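Local coordinates for protein coclaurine N-methyltransferase (Coptis japonica, PDB 6GKV) that catalyses the N-methylation of coclaurine and related tetrahydroisoquinolines in plant alkaloid biosynthesis, using S-adenosyl-L-methionine as the methyl donor, at residues L27-L32 / F334-G339; R34-G39 / E340-S345; A136-V141 / C148-V153. One frame throughout, in Å; residues are numbered along the deposited sequence.

How the contacts relate
Contacts 1 and 2 form one continuous patch, their centres 9 Å apart, in which helix 21-39 packs against the turn and strand that follow helix 313-335. They are sewn together by packing of Tyr336 CE2 on Leu36 CD1 (3.5 Å) and of Leu32 CD2 on Trp342 CH2 (3.7 Å). The patch backs the alkaloid pocket: Phe334 touches the bound N-methylheliamine, and the side chain of Trp342 is about 7 Å from it. Contact 3 lies across the chain's centre, its nearest atoms about 12 Å from contact 2 and its Thr138 side chain about 8 Å from bound S-adenosyl-L-homocysteine. Contacts 2 and 3 nevertheless reach the same seven-stranded sheet, which thus spans both ligand neighbourhoods.

Contact 1 of 3, residues L27-L32 / F334-G339; sequences LIRREL and FGYNNG
Arg29 and Tyr336 mark the closest approach of the two backbones, 7.7 Å between their CA atoms, where helix 21-39 passes the turn that follows helix 313-335. This turn leads into strand 342-350, the antiparallel strand of the Rossmann-like methyltransferase sheet, so the contact is a helix-on-turn packing that ties the N-terminal helical region to the catalytic fold. A single aromatic ring carries most of it. The Tyr336 ring extends toward the helix because its CG lies opposite the backbone N (chi1 -159°), and Leu32 answers from above: Leu32 CB sits over one ring face, 4.0 Å from Tyr336 CE1, while Leu32 CD1 comes to 3.6 Å from Tyr336 CD1. The two side chains run past one another in opposite directions, so that the leucine tip lies near the root of the tyrosine and the leucine root over the CD1-CE1 side of the ring. Arg29 adds its carbonyl and CB rather than its charge, for its NE is paired with Glu332 in a salt bridge. Replacing Tyr336 with an alanine would probably leave Leu32 CB and CD1 without the ring they rest on and open a gap between helix 21-39 and the turn. At the end of helix 313-335, the CB of Phe334 points away from segment 27-32; its ring touches the bound N-methylheliamine and meets Phe284 edge to face. The chain then reverses through positive phi at Asn337, Asn338 and Gly339; at phi 82° and psi 15°, a CB on Gly339 would press on the carbonyl O of Asn338. The reversal is closed by a hydrogen bond from Gly339 N to Tyr336 O, 2.8 Å long.

Contact 2 of 3, residues R34-G39 / E340-S345; sequences RRLQWG and EEWMAS
Leu36 packs against two consecutive side chains, Glu341 and Trp342, in a buried contact. Its CD2 reaches both: it lies 3.5 Å from Trp342 CH2, approaching the outer end of the indole obliquely, and 3.8 Å from Glu341 OE1. The other methyl, Leu36 CD1, lies beside the carboxylate, 3.9 Å from Glu341 CD, a purely van der Waals contact. Arg35 contributes its aliphatic part: CG, swung opposite the backbone N (chi1 -177°), meets the edge of the indole near its plane, 4.0 Å from Trp342 CZ2. Beyond this point the arginine bends, leading its guanidinium away from Trp342 and turning it to 85° from the indole plane. Arg35 NH1 sits 3.2 Å above the ring plane of Trp38, offset toward the rim, which probably helps to hold the bend.

The second shell holds the polar ends in place. Glu341 OE1 is hydrogen-bonded to Tyr40 and His230 and its OE2 to Asn337, while Trp342 NE1 bonds to Tyr235 and Arg35 NH2 to the carbonyl of Glu238. The last turns of helix 21-39 rest on the start of strand 342-350, which runs between strands 221-230 and 272-279, and Trp342 also touches Met333 and Phe334 of helix 313-335.

Contact 3 of 3, residues A136-V141 / C148-V153; sequences ALTLHV and CRVTAV
Thr138 and Val150 bring helix 136-143 and strand 149-154 together, 6.2 Å apart at their CA atoms. The two short axes run nearly antiparallel, at 171° and 8.5 Å, as expected for the helix and second strand of a beta-alpha-beta crossover, here the first unit of the Rossmann-like fold. Ala136 begins the helix and completes a sequence consistent with the GxGxxA pattern, following the glycine-rich turn that includes Gly133, a residue binding S-adenosyl-L-homocysteine. At Thr138 the two branches divide the work. A chi1 of -73° keeps OG1 beside the backbone N and puts CG2 opposite it, from where the methyl reaches obliquely across to Val150 CG2 at 3.6 Å, while OG1 comes within 3.4 Å of Ala152 CB. The hydroxyl finds its hydrogen-bonding partner elsewhere, in the carboxylate OD2 of Asp129 on the neighbouring strand 126-130. One turn later Val141 presents CG1, which meets Val150 CG1 at 3.6 Å. The two methyls of Val150 thus face different helix residues, and its CG2 also lies 3.8 Å from Thr138 O, snug against the helix backbone. On the strand, residues alternate: Val150 and Ala152 face helix 136-143, whereas Thr151 and Val153 have their CB atoms directed away from it. Beta-branched Thr138, Val141 and Val150, with the small Ala152, fill this interface, and Ala152 offers just a methyl where the threonine hydroxyl comes in. The contact is van der Waals packing of mostly apolar groups with no polar bond across it, and its buried hydroxyl is paired with Asp129, which links the helix to the adjacent strand as well.

Contact 1 of 3, residues L27-L32 / F334-G339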
loop_
_atom_site.group_PDB
_atom_site.type_symbol
_atom_site.label_atom_id
_atom_site.label_comp_id
_atom_site.label_asym_id
_atom_site.label_seq_id
_atom_site.Cartn_x
_atom_site.Cartn_y
_atom_site.Cartn_z
ATOM N N LEU A 27 27.527 11.130 -12.080
ATOM C CA LEU A 27 26.594 11.244 -13.206
ATOM C C LEU A 27 25.338 10.410 -12.976
ATOM O O LEU A 27 24.241 10.784 -13.417
ATOM C CB LEU A 27 27.264 10.823 -14.520
ATOM C CG LEU A 27 28.345 11.763 -15.061
ATOM C CD1 LEU A 27 29.048 11.166 -16.277
ATOM C CD2 LEU A 27 27.741 13.110 -15.407
ATOM N N ILE A 28 25.518 9.268 -12.315
ATOM C CA ILE A 28 24.412 8.381 -11.990
ATOM C C ILE A 28 23.475 9.107 -11.027
ATOM O O ILE A 28 22.270 9.173 -11.269
ATOM C CB ILE A 28 24.919 7.042 -11.393
ATOM C CG1 ILE A 28 25.574 6.209 -12.498
ATOM C CG2 ILE A 28 23.793 6.270 -10.771
ATOM C CD1 ILE A 28 26.076 4.854 -12.067
ATOM N N ARG A 29 24.041 9.696 -9.972
ATOM C CA ARG A 29 23.258 10.423 -8.977
ATOM C C ARG A 29 22.408 11.506 -9.604
ATOM O O ARG A 29 21.332 11.827 -9.091
ATOM C CB ARG A 29 24.154 11.064 -7.925
ATOM C CG ARG A 29 24.881 10.080 -7.094
ATOM C CD ARG A 29 25.384 10.708 -5.856
ATOM N NE ARG A 29 26.453 9.890 -5.324
ATOM C CZ ARG A 29 27.731 10.234 -5.373
ATOM N NH1 ARG A 29 28.081 11.404 -5.908
ATOM N NH2 ARG A 29 28.654 9.416 -4.875
ATOM N N ARG A 30 22.896 12.078 -10.702
ATOM C CA ARG A 30 22.188 13.170 -11.360
ATOM C C ARG A 30 20.937 12.641 -12.029
ATOM O O ARG A 30 19.915 13.323 -12.064
ATOM C CB ARG A 30 23.066 13.863 -12.400
ATOM C CG ARG A 30 24.235 14.615 -11.844
ATOM C CD ARG A 30 24.895 15.417 -12.976
ATOM N NE ARG A 30 26.153 16.025 -12.538
ATOM C CZ ARG A 30 27.148 16.377 -13.339
ATOM N NH1 ARG A 30 27.058 16.193 -14.654
ATOM N NH2 ARG A 30 28.241 16.913 -12.819
ATOM N N GLU A 31 21.034 11.432 -12.582
ATOM C CA GLU A 31 19.886 10.794 -13.231
ATOM C C GLU A 31 18.891 10.320 -12.180
ATOM O O GLU A 31 17.688 10.530 -12.322
ATOM C CB GLU A 31 20.324 9.623 -14.125
ATOM C CG GLU A 31 21.026 10.048 -15.387
ATOM C CD GLU A 31 20.266 11.125 -16.146
ATOM O OE1 GLU A 31 19.082 10.895 -16.484
ATOM O OE2 GLU A 31 20.853 12.199 -16.399
ATOM N N LEU A 32 19.412 9.663 -11.146
ATOM C CA LEU A 32 18.622 9.263 -9.994
ATOM C C LEU A 32 17.780 10.430 -9.484
ATOM O O LEU A 32 16.556 10.349 -9.459
ATOM C CB LEU A 32 19.526 8.748 -8.882
ATOM C CG LEU A 32 20.186 7.407 -9.164
ATOM C CD1 LEU A 32 20.860 6.911 -7.898
ATOM C CD2 LEU A 32 19.141 6.416 -9.665
ATOM N N PHE A 334 20.513 2.066 -5.004
ATOM C CA PHE A 334 19.994 1.578 -3.751
ATOM C C PHE A 334 20.563 2.286 -2.531
ATOM O O PHE A 334 19.896 2.371 -1.515
ATOM C CB PHE A 334 20.220 0.083 -3.681
ATOM C CG PHE A 334 19.317 -0.652 -4.600
ATOM C CD1 PHE A 334 19.690 -0.876 -5.929
ATOM C CD2 PHE A 334 18.045 -1.033 -4.177
ATOM C CE1 PHE A 334 18.833 -1.508 -6.807
ATOM C CE2 PHE A 334 17.176 -1.665 -5.055
ATOM C CZ PHE A 334 17.570 -1.905 -6.361
ATOM N N GLY A 335 21.779 2.806 -2.624
ATOM C CA GLY A 335 22.355 3.543 -1.507
ATOM C C GLY A 335 21.927 4.998 -1.481
ATOM O O GLY A 335 22.249 5.709 -0.533
ATOM N N TYR A 336 21.191 5.441 -2.506
ATOM C CA TYR A 336 20.745 6.835 -2.597
ATOM C C TYR A 336 19.999 7.275 -1.336
ATOM O O TYR A 336 19.224 6.482 -0.747
ATOM C CB TYR A 336 19.852 7.036 -3.829
ATOM C CG TYR A 336 19.765 8.485 -4.277
ATOM C CD1 TYR A 336 20.780 9.047 -5.045
ATOM C CD2 TYR A 336 18.683 9.295 -3.929
ATOM C CE1 TYR A 336 20.719 10.358 -5.452
ATOM C CE2 TYR A 336 18.613 10.629 -4.351
ATOM C CZ TYR A 336 19.644 11.143 -5.107
ATOM O OH TYR A 336 19.602 12.449 -5.536
ATOM N N ASN A 337 20.225 8.528 -0.929
ATOM C CA ASN A 337 19.622 9.096 0.307
ATOM C C ASN A 337 19.616 8.150 1.486
ATOM O O ASN A 337 18.568 7.898 2.060
ATOM C CB ASN A 337 18.181 9.535 0.068
ATOM C CG ASN A 337 18.090 10.787 -0.753
ATOM O OD1 ASN A 337 19.052 11.571 -0.833
ATOM N ND2 ASN A 337 16.929 10.998 -1.373
ATOM N N ASN A 338 20.784 7.612 1.811
ATOM C CA ASN A 338 20.947 6.667 2.908
ATOM C C ASN A 338 20.055 5.425 2.786
ATOM O O ASN A 338 19.731 4.801 3.783
ATOM C CB ASN A 338 20.694 7.374 4.242
ATOM C CG ASN A 338 21.244 6.605 5.440
ATOM O OD1 ASN A 338 22.184 5.833 5.314
ATOM N ND2 ASN A 338 20.641 6.816 6.613
ATOM N N GLY A 339 19.684 5.044 1.563
ATOM C CA GLY A 339 18.964 3.788 1.345
ATOM C C GLY A 339 17.455 3.817 1.587
ATOM O O GLY A 339 16.806 2.763 1.670
#

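Contact 2 of 3, residues R34-G39 / E340-S345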
loop_
_atom_site.group_PDB
_atom_site.type_symbol
_atom_site.label_atom_id
_atom_site.label_comp_id
_atom_site.label_asym_id
_atom_site.label_seq_id
_atom_site.Cartn_x
_atom_site.Cartn_y
_atom_site.Cartn_z
ATOM N N ARG A 34 16.884 12.974 -10.945
ATOM C CA ARG A 34 15.861 13.297 -11.927
ATOM C C ARG A 34 14.718 12.276 -11.976
ATOM O O ARG A 34 13.605 12.628 -12.373
ATOM C CB ARG A 34 16.475 13.417 -13.314
ATOM C CG ARG A 34 17.371 14.639 -13.547
ATOM C CD ARG A 34 17.962 14.597 -14.972
ATOM N NE ARG A 34 16.919 14.744 -15.984
ATOM C CZ ARG A 34 16.698 13.900 -16.989
ATOM N NH1 ARG A 34 17.452 12.818 -17.157
ATOM N NH2 ARG A 34 15.708 14.149 -17.835
ATOM N N ARG A 35 14.988 11.020 -11.613
ATOM C CA ARG A 35 13.937 10.000 -11.602
ATOM C C ARG A 35 13.032 10.235 -10.389
ATOM O O ARG A 35 11.803 10.171 -10.494
ATOM C CB ARG A 35 14.517 8.580 -11.572
ATOM C CG ARG A 35 13.434 7.479 -11.628
ATOM C CD ARG A 35 13.481 6.798 -12.969
ATOM N NE ARG A 35 12.234 6.916 -13.697
ATOM C CZ ARG A 35 12.107 6.646 -14.988
ATOM N NH1 ARG A 35 10.926 6.782 -15.580
ATOM N NH2 ARG A 35 13.163 6.245 -15.679
ATOM N N LEU A 36 13.640 10.535 -9.243
ATOM C CA LEU A 36 12.874 10.933 -8.066
ATOM C C LEU A 36 11.933 12.095 -8.387
ATOM O O LEU A 36 10.783 12.138 -7.940
ATOM C CB LEU A 36 13.807 11.318 -6.925
ATOM C CG LEU A 36 14.589 10.156 -6.312
ATOM C CD1 LEU A 36 15.227 10.618 -5.015
ATOM C CD2 LEU A 36 13.696 8.952 -6.078
ATOM N N GLN A 37 12.422 13.028 -9.184
ATOM C CA GLN A 37 11.674 14.240 -9.483
ATOM C C GLN A 37 10.496 13.908 -10.382
ATOM O O GLN A 37 9.418 14.481 -10.264
ATOM C CB GLN A 37 12.592 15.274 -10.141
ATOM C CG GLN A 37 11.921 16.557 -10.577
ATOM C CD GLN A 37 11.622 17.477 -9.421
ATOM O OE1 GLN A 37 12.476 17.713 -8.561
ATOM N NE2 GLN A 37 10.401 18.009 -9.389
ATOM N N TRP A 38 10.722 12.963 -11.284
ATOM C CA TRP A 38 9.717 12.504 -12.224
ATOM C C TRP A 38 8.746 11.562 -11.516
ATOM O O TRP A 38 7.558 11.515 -11.836
ATOM C CB TRP A 38 10.414 11.818 -13.406
ATOM C CG TRP A 38 9.553 10.969 -14.279
ATOM C CD1 TRP A 38 9.021 11.315 -15.487
ATOM C CD2 TRP A 38 9.146 9.611 -14.033
ATOM N NE1 TRP A 38 8.294 10.265 -16.001
ATOM C CE2 TRP A 38 8.358 9.206 -15.131
ATOM C CE3 TRP A 38 9.346 8.706 -12.971
ATOM C CZ2 TRP A 38 7.775 7.934 -15.207
ATOM C CZ3 TRP A 38 8.769 7.448 -13.048
ATOM C CH2 TRP A 38 7.986 7.075 -14.149
ATOM N N GLY A 39 9.267 10.831 -10.536
ATOM C CA GLY A 39 8.476 9.905 -9.748
ATOM C C GLY A 39 7.542 10.479 -8.691
ATOM O O GLY A 39 6.370 10.105 -8.645
ATOM N N GLU A 340 16.900 5.027 1.672
ATOM C CA GLU A 340 15.501 5.243 2.002
ATOM C C GLU A 340 14.709 5.707 0.792
ATOM O O GLU A 340 13.699 6.382 0.928
ATOM C CB GLU A 340 15.394 6.264 3.154
ATOM C CG GLU A 340 15.827 5.670 4.490
ATOM C CD GLU A 340 14.859 4.561 4.950
ATOM O OE1 GLU A 340 13.628 4.750 4.794
ATOM O OE2 GLU A 340 15.314 3.498 5.449
ATOM N N GLU A 341 15.192 5.356 -0.396
ATOM C CA GLU A 341 14.464 5.612 -1.632
ATOM C C GLU A 341 14.179 4.290 -2.365
ATOM O O GLU A 341 13.050 3.806 -2.387
ATOM C CB GLU A 341 15.248 6.564 -2.534
ATOM C CG GLU A 341 15.445 7.958 -1.947
ATOM C CD GLU A 341 14.151 8.744 -1.824
ATOM O OE1 GLU A 341 13.134 8.323 -2.392
ATOM O OE2 GLU A 341 14.145 9.805 -1.173
ATOM N N TRP A 342 15.211 3.739 -2.995
ATOM C CA TRP A 342 15.117 2.444 -3.652
ATOM C C TRP A 342 15.565 1.400 -2.647
ATOM O O TRP A 342 16.547 1.609 -1.921
ATOM C CB TRP A 342 15.969 2.411 -4.927
ATOM C CG TRP A 342 15.388 3.243 -6.050
ATOM C CD1 TRP A 342 14.376 2.881 -6.885
ATOM C CD2 TRP A 342 15.776 4.574 -6.438
ATOM N NE1 TRP A 342 14.114 3.897 -7.778
ATOM C CE2 TRP A 342 14.951 4.928 -7.531
ATOM C CE3 TRP A 342 16.760 5.461 -5.998
ATOM C CZ2 TRP A 342 15.084 6.171 -8.173
ATOM C CZ3 TRP A 342 16.884 6.691 -6.654
ATOM C CH2 TRP A 342 16.046 7.033 -7.722
ATOM N N MET A 343 14.837 0.288 -2.591
ATOM C CA MET A 343 15.042 -0.686 -1.535
ATOM C C MET A 343 14.420 -2.037 -1.863
ATOM O O MET A 343 13.988 -2.282 -2.995
ATOM C CB MET A 343 14.465 -0.154 -0.216
ATOM C CG MET A 343 13.025 0.390 -0.345
ATOM S SD MET A 343 12.362 1.100 1.193
ATOM C CE MET A 343 12.998 2.768 1.140
ATOM N N ALA A 344 14.367 -2.893 -0.848
ATOM C CA ALA A 344 13.842 -4.243 -0.979
ATOM C C ALA A 344 12.575 -4.473 -0.154
ATOM O O ALA A 344 12.472 -4.077 1.010
ATOM C CB ALA A 344 14.905 -5.252 -0.588
ATOM N N SER A 345 11.610 -5.131 -0.786
ATOM C CA SER A 345 10.324 -5.471 -0.179
ATOM C C SER A 345 10.128 -6.970 -0.050
ATOM O O SER A 345 10.328 -7.722 -1.020
ATOM C CB SER A 345 9.191 -4.877 -1.016
ATOM O OG SER A 345 7.916 -5.302 -0.564
#

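Contact 3 of 3, residues A136-V141 / C148-V153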
loop_
_atom_site.group_PDB
_atom_site.type_symbol
_atom_site.label_atom_id
_atom_site.label_comp_id
_atom_site.label_asym_id
_atom_site.label_seq_id
_atom_site.Cartn_x
_atom_site.Cartn_y
_atom_site.Cartn_z
ATOM N N ALA A 136 21.578 -20.474 -4.765
ATOM C CA ALA A 136 22.006 -20.062 -3.431
ATOM C C ALA A 136 20.978 -20.464 -2.371
ATOM O O ALA A 136 21.339 -21.002 -1.309
ATOM C CB ALA A 136 22.244 -18.575 -3.394
ATOM N N LEU A 137 19.700 -20.237 -2.680
ATOM C CA LEU A 137 18.615 -20.567 -1.750
ATOM C C LEU A 137 18.269 -22.052 -1.763
ATOM O O LEU A 137 18.083 -22.653 -0.707
ATOM C CB LEU A 137 17.368 -19.748 -2.068
ATOM C CG LEU A 137 16.119 -19.949 -1.200
ATOM C CD1 LEU A 137 16.379 -19.649 0.291
ATOM C CD2 LEU A 137 14.991 -19.077 -1.737
ATOM N N THR A 138 18.184 -22.638 -2.956
ATOM C CA THR A 138 17.901 -24.066 -3.092
ATOM C C THR A 138 18.868 -24.894 -2.262
ATOM O O THR A 138 18.449 -25.685 -1.423
ATOM C CB THR A 138 17.971 -24.516 -4.563
ATOM O OG1 THR A 138 16.826 -24.019 -5.260
ATOM C CG2 THR A 138 17.988 -26.033 -4.666
ATOM N N LEU A 139 20.160 -24.686 -2.482
ATOM C CA LEU A 139 21.190 -25.467 -1.804
ATOM C C LEU A 139 21.167 -25.250 -0.291
ATOM O O LEU A 139 21.413 -26.171 0.492
ATOM C CB LEU A 139 22.567 -25.116 -2.374
ATOM C CG LEU A 139 22.600 -25.264 -3.893
ATOM C CD1 LEU A 139 23.974 -24.904 -4.511
ATOM C CD2 LEU A 139 22.159 -26.682 -4.254
ATOM N N HIS A 140 20.869 -24.023 0.110
ATOM C CA HIS A 140 20.892 -23.641 1.514
ATOM C C HIS A 140 19.742 -24.297 2.269
ATOM O O HIS A 140 19.936 -24.891 3.333
ATOM C CB HIS A 140 20.824 -22.118 1.644
ATOM C CG HIS A 140 20.816 -21.623 3.058
ATOM N ND1 HIS A 140 19.652 -21.411 3.767
ATOM C CD2 HIS A 140 21.833 -21.280 3.885
ATOM C CE1 HIS A 140 19.951 -20.961 4.974
ATOM N NE2 HIS A 140 21.265 -20.874 5.071
ATOM N N VAL A 141 18.541 -24.184 1.711
ATOM C CA VAL A 141 17.368 -24.822 2.295
ATOM C C VAL A 141 17.526 -26.342 2.246
ATOM O O VAL A 141 17.216 -27.035 3.219
ATOM C CB VAL A 141 16.065 -24.396 1.566
ATOM C CG1 VAL A 141 14.877 -25.250 1.994
ATOM C CG2 VAL A 141 15.783 -22.928 1.811
ATOM N N CYS A 148 13.340 -31.790 3.694
ATOM C CA CYS A 148 12.717 -30.992 2.656
ATOM C C CYS A 148 13.061 -31.597 1.297
ATOM O O CYS A 148 13.991 -32.387 1.184
ATOM C CB CYS A 148 13.176 -29.534 2.726
ATOM S SG CYS A 148 12.333 -28.554 3.998
ATOM N N ARG A 149 12.294 -31.232 0.275
ATOM C CA ARG A 149 12.558 -31.674 -1.090
ATOM C C ARG A 149 12.446 -30.451 -1.987
ATOM O O ARG A 149 11.392 -30.139 -2.543
ATOM C CB ARG A 149 11.597 -32.816 -1.462
ATOM C CG ARG A 149 11.328 -33.130 -2.931
ATOM C CD ARG A 149 9.995 -33.921 -3.046
ATOM N NE ARG A 149 8.983 -33.500 -2.063
ATOM C CZ ARG A 149 8.745 -34.091 -0.886
ATOM N NH1 ARG A 149 9.446 -35.155 -0.510
ATOM N NH2 ARG A 149 7.814 -33.606 -0.070
ATOM N N VAL A 150 13.557 -29.731 -2.072
ATOM C CA VAL A 150 13.562 -28.458 -2.755
ATOM C C VAL A 150 13.494 -28.681 -4.246
ATOM O O VAL A 150 14.132 -29.599 -4.773
ATOM C CB VAL A 150 14.804 -27.631 -2.383
ATOM C CG1 VAL A 150 14.786 -27.319 -0.924
ATOM C CG2 VAL A 150 16.056 -28.408 -2.698
ATOM N N THR A 151 12.703 -27.851 -4.921
ATOM C CA THR A 151 12.623 -27.881 -6.380
ATOM C C THR A 151 12.964 -26.523 -7.005
ATOM O O THR A 151 12.301 -25.519 -6.748
ATOM C CB THR A 151 11.227 -28.309 -6.853
ATOM O OG1 THR A 151 10.811 -29.492 -6.143
ATOM C CG2 THR A 151 11.241 -28.557 -8.362
ATOM N N ALA A 152 14.003 -26.489 -7.829
ATOM C CA ALA A 152 14.435 -25.234 -8.428
ATOM C C ALA A 152 13.926 -25.100 -9.864
ATOM O O ALA A 152 13.977 -26.053 -10.621
ATOM C CB ALA A 152 15.948 -25.134 -8.382
ATOM N N VAL A 153 13.428 -23.927 -10.246
ATOM C CA VAL A 153 12.969 -23.748 -11.625
ATOM C C VAL A 153 13.678 -22.615 -12.365
ATOM O O VAL A 153 13.669 -21.474 -11.920
ATOM C CB VAL A 153 11.464 -23.478 -11.690
ATOM C CG1 VAL A 153 11.027 -23.392 -13.139
ATOM C CG2 VAL A 153 10.709 -24.572 -10.985
#